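Local structure of uncharacterized protein (Parabacteroides merdae ATCC 43184, 5BMT) at residues A[29-41]-A[69-81]. The protein is of unknown function but is probably a bacterial lipoprotein with an N-terminal OB-type domain. Sequence-based numbering, arbitrary orientation.
With EDO (1,2-ethanediol), chain F.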
# COMPACT_ATOMS: atom_id res chain seq x y z
N LEU A 29 -8.79 4.79 -0.78
CA LEU A 29 -9.17 3.63 0.03
C LEU A 29 -10.37 4.02 0.93
O LEU A 29 -10.32 5.04 1.61
CB LEU A 29 -7.96 3.24 0.90
CG LEU A 29 -8.17 2.04 1.85
CD1 LEU A 29 -8.44 0.75 1.05
CD2 LEU A 29 -6.98 1.89 2.79
N GLY A 30 -11.42 3.21 0.91
CA GLY A 30 -12.60 3.47 1.74
C GLY A 30 -13.52 4.59 1.31
O GLY A 30 -14.47 4.90 2.03
N TYR A 31 -13.33 5.15 0.09
CA TYR A 31 -14.17 6.23 -0.39
C TYR A 31 -14.55 6.00 -1.83
O TYR A 31 -14.03 5.10 -2.49
CB TYR A 31 -13.44 7.60 -0.25
CG TYR A 31 -14.37 8.77 -0.04
CD1 TYR A 31 -14.88 9.05 1.23
CD2 TYR A 31 -14.74 9.60 -1.09
CE1 TYR A 31 -15.75 10.12 1.43
CE2 TYR A 31 -15.62 10.67 -0.90
CZ TYR A 31 -16.11 10.94 0.38
OH TYR A 31 -16.95 11.99 0.60
N TYR A 32 -15.47 6.82 -2.32
CA TYR A 32 -15.88 6.81 -3.71
C TYR A 32 -14.82 7.42 -4.61
O TYR A 32 -14.02 8.24 -4.14
CB TYR A 32 -17.12 7.70 -3.84
CG TYR A 32 -18.35 7.15 -3.19
CD1 TYR A 32 -18.99 6.03 -3.71
CD2 TYR A 32 -18.90 7.76 -2.08
CE1 TYR A 32 -20.18 5.55 -3.15
CE2 TYR A 32 -20.08 7.29 -1.51
CZ TYR A 32 -20.73 6.20 -2.06
OH TYR A 32 -21.88 5.73 -1.48
N PRO A 33 -14.90 7.15 -5.93
CA PRO A 33 -13.97 7.83 -6.86
C PRO A 33 -14.25 9.32 -6.89
O PRO A 33 -15.41 9.75 -6.77
CB PRO A 33 -14.28 7.19 -8.23
CG PRO A 33 -14.97 5.87 -7.90
CD PRO A 33 -15.78 6.21 -6.64
N LEU A 34 -13.18 10.11 -7.04
CA LEU A 34 -13.27 11.56 -7.03
C LEU A 34 -12.64 12.19 -8.24
O LEU A 34 -11.58 11.75 -8.66
CB LEU A 34 -12.52 12.12 -5.81
CG LEU A 34 -12.94 11.53 -4.45
CD1 LEU A 34 -12.04 12.08 -3.37
CD2 LEU A 34 -14.40 11.84 -4.16
N TYR A 35 -13.26 13.27 -8.72
CA TYR A 35 -12.66 14.12 -9.72
C TYR A 35 -12.12 15.35 -9.02
O TYR A 35 -12.89 16.14 -8.46
CB TYR A 35 -13.63 14.51 -10.83
CG TYR A 35 -13.00 15.47 -11.82
CD1 TYR A 35 -11.92 15.08 -12.61
CD2 TYR A 35 -13.43 16.79 -11.90
CE1 TYR A 35 -11.33 15.96 -13.51
CE2 TYR A 35 -12.83 17.70 -12.78
CZ TYR A 35 -11.78 17.27 -13.59
OH TYR A 35 -11.22 18.17 -14.46
N VAL A 36 -10.79 15.51 -9.04
CA VAL A 36 -10.11 16.67 -8.48
C VAL A 36 -9.41 17.34 -9.67
O VAL A 36 -8.41 16.80 -10.16
CB VAL A 36 -9.14 16.32 -7.34
CG1 VAL A 36 -8.51 17.60 -6.75
CG2 VAL A 36 -9.84 15.53 -6.23
N ALA A 37 -9.97 18.46 -10.18
CA ALA A 37 -9.45 19.12 -11.39
C ALA A 37 -7.98 19.51 -11.27
O ALA A 37 -7.23 19.31 -12.23
CB ALA A 37 -10.28 20.35 -11.71
N THR A 38 -7.55 20.01 -10.10
CA THR A 38 -6.15 20.39 -9.94
C THR A 38 -5.22 19.17 -10.11
O THR A 38 -4.23 19.26 -10.85
CB THR A 38 -5.93 21.10 -8.59
OG1 THR A 38 -6.36 20.25 -7.52
CG2 THR A 38 -6.60 22.46 -8.54
N ILE A 39 -5.58 17.99 -9.54
CA ILE A 39 -4.76 16.81 -9.70
C ILE A 39 -4.78 16.32 -11.15
O ILE A 39 -3.74 15.92 -11.67
CB ILE A 39 -5.25 15.71 -8.72
CG1 ILE A 39 -4.99 16.19 -7.25
CG2 ILE A 39 -4.62 14.33 -9.02
CD1 ILE A 39 -5.60 15.26 -6.09
N ALA A 40 -5.95 16.39 -11.81
CA ALA A 40 -6.06 15.91 -13.20
C ALA A 40 -5.21 16.71 -14.16
O ALA A 40 -4.94 16.24 -15.27
CB ALA A 40 -7.50 16.00 -13.65
N ASN A 41 -4.80 17.94 -13.77
CA ASN A 41 -4.01 18.80 -14.65
C ASN A 41 -2.58 18.97 -14.14
O ASN A 41 -1.87 19.84 -14.64
CB ASN A 41 -4.70 20.16 -14.79
CG ASN A 41 -5.90 20.06 -15.68
OD1 ASN A 41 -5.77 19.98 -16.91
ND2 ASN A 41 -7.08 20.02 -15.09
N THR A 69 -24.97 9.40 -11.71
CA THR A 69 -24.81 9.06 -13.12
C THR A 69 -23.37 9.35 -13.57
O THR A 69 -22.86 8.61 -14.42
CB THR A 69 -25.87 9.71 -14.00
OG1 THR A 69 -25.92 11.12 -13.77
CG2 THR A 69 -27.25 9.10 -13.79
N ASN A 70 -22.70 10.36 -13.00
CA ASN A 70 -21.31 10.66 -13.36
C ASN A 70 -20.33 9.53 -12.99
O ASN A 70 -19.35 9.30 -13.72
CB ASN A 70 -20.83 11.95 -12.69
CG ASN A 70 -21.52 13.21 -13.17
OD1 ASN A 70 -22.09 13.26 -14.27
ND2 ASN A 70 -21.42 14.26 -12.37
N GLY A 71 -20.57 8.89 -11.85
CA GLY A 71 -19.71 7.81 -11.34
C GLY A 71 -18.56 8.29 -10.45
O GLY A 71 -17.64 7.52 -10.13
N PHE A 72 -18.62 9.56 -10.05
CA PHE A 72 -17.62 10.16 -9.15
C PHE A 72 -18.24 11.37 -8.47
O PHE A 72 -19.22 11.95 -8.98
CB PHE A 72 -16.35 10.61 -9.96
CG PHE A 72 -16.66 11.56 -11.12
CD1 PHE A 72 -16.79 12.93 -10.91
CD2 PHE A 72 -16.86 11.06 -12.40
CE1 PHE A 72 -17.13 13.78 -11.96
CE2 PHE A 72 -17.18 11.93 -13.45
CZ PHE A 72 -17.31 13.28 -13.23
N TYR A 73 -17.59 11.81 -7.38
CA TYR A 73 -17.89 13.08 -6.78
C TYR A 73 -16.81 14.08 -7.20
O TYR A 73 -15.63 13.73 -7.23
CB TYR A 73 -17.91 13.00 -5.24
CG TYR A 73 -19.19 12.43 -4.70
CD1 TYR A 73 -20.38 13.16 -4.74
CD2 TYR A 73 -19.24 11.14 -4.19
CE1 TYR A 73 -21.57 12.63 -4.27
CE2 TYR A 73 -20.43 10.59 -3.70
CZ TYR A 73 -21.59 11.33 -3.76
OH TYR A 73 -22.79 10.80 -3.31
N VAL A 74 -17.22 15.32 -7.47
CA VAL A 74 -16.25 16.39 -7.71
C VAL A 74 -15.77 16.80 -6.32
O VAL A 74 -16.59 17.03 -5.42
CB VAL A 74 -16.86 17.57 -8.48
CG1 VAL A 74 -15.86 18.73 -8.57
CG2 VAL A 74 -17.32 17.14 -9.88
N ALA A 75 -14.46 16.88 -6.13
CA ALA A 75 -13.90 17.23 -4.83
C ALA A 75 -12.82 18.26 -4.99
O ALA A 75 -12.30 18.48 -6.09
CB ALA A 75 -13.31 15.97 -4.17
N THR A 76 -12.48 18.92 -3.90
CA THR A 76 -11.33 19.82 -3.92
C THR A 76 -10.33 19.23 -2.96
O THR A 76 -10.68 18.52 -2.00
CB THR A 76 -11.69 21.26 -3.58
OG1 THR A 76 -12.34 21.27 -2.32
CG2 THR A 76 -12.55 21.90 -4.66
N GLY A 77 -9.08 19.50 -3.22
CA GLY A 77 -8.04 19.01 -2.35
C GLY A 77 -6.69 18.99 -3.03
O GLY A 77 -6.47 19.64 -4.05
N ALA A 78 -5.80 18.22 -2.44
CA ALA A 78 -4.44 18.14 -2.93
C ALA A 78 -3.88 16.80 -2.55
O ALA A 78 -4.52 16.02 -1.84
CB ALA A 78 -3.61 19.27 -2.34
N ALA A 79 -2.72 16.48 -3.07
CA ALA A 79 -2.15 15.19 -2.77
C ALA A 79 -0.65 15.31 -2.58
O ALA A 79 -0.01 16.26 -3.05
CB ALA A 79 -2.45 14.23 -3.92
N SER A 80 -0.08 14.31 -1.92
CA SER A 80 1.37 14.23 -1.77
C SER A 80 2.04 13.94 -3.10
O SER A 80 1.36 13.66 -4.10
CB SER A 80 1.68 13.04 -0.85
OG SER A 80 1.39 11.78 -1.48
N SER A 81 3.38 13.90 -3.10
CA SER A 81 4.13 13.40 -4.24
C SER A 81 3.81 11.90 -4.38
O SER A 81 3.43 11.28 -3.37
CB SER A 81 5.63 13.59 -4.01
OG SER A 81 5.97 14.97 -4.01
C1 EDO F . -2.41 14.19 -14.47
O1 EDO F . -2.67 14.81 -15.73
C2 EDO F . -2.51 12.66 -14.64
O2 EDO F . -1.51 12.27 -15.55
O HOH W 1 -12.14 19.69 -8.62
O HOH W 2 -8.57 21.11 -5.67
O HOH W 3 -4.14 20.01 -5.98
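Leu34 and Tyr35 pair in parallel with Tyr73 and Val74, setting the short strand 34-35 beside strand 73-79. On its other side Leu34 shares backbone hydrogen bonding with Ile26 of strand 24-28, consistent with closure of an OB-type barrel. Three backbone bonds hold the pairing: Tyr73 N to Pro33 O, Tyr35 N to Tyr73 O (2.8 Å), and Ala75 N to Tyr35 O, the straightest.

The tight part includes the face carrying Leu34. Its CD2 rests 3.9 Å from Tyr73 CB, its CD1 meets the methyl of Ala75, and Phe55 and Ile26 touch the same side chain. Val36 also packs its CG2 against Ala75 CB (4.1 Å), while the anti placement of CG1 to the backbone N (chi1 -177°) carries that methyl toward the carbonyl oxygens of Ala75 and Gly77. A serine in its place, lacking both methyls, would probably open a gap beside Ala75 and weaken this buried apolar patch.

The face of Tyr35 and Val74 is close-packed too. Phe72, its CG held between backbone N and carbonyl carbon (chi1 55°), brings CD1 to 3.5 Å from Tyr35 CB, and Arg23 makes a cation-pi contact with the Tyr35 ring. Apart from this, at the outer, solvent-exposed end beyond Leu34, the edge of the Tyr73 ring meets the face of the Tyr32 ring in an offset edge-to-face pair, planes at 64°.

Beyond Ala75 the segments diverge. On the inner side Ile39, from the short helical turn, keeps CD1 4.0 Å from Ala79 CB; the outer side is looser and bridged by water. One water accepts from Ala37 N and donates to Ala75 O, linking the start of the turn to strand 73-79. Around exposed Thr38, a second water accepts from Gly77 N, and a third, 2.7 Å from Thr38 OG1, donates to Gly77 O.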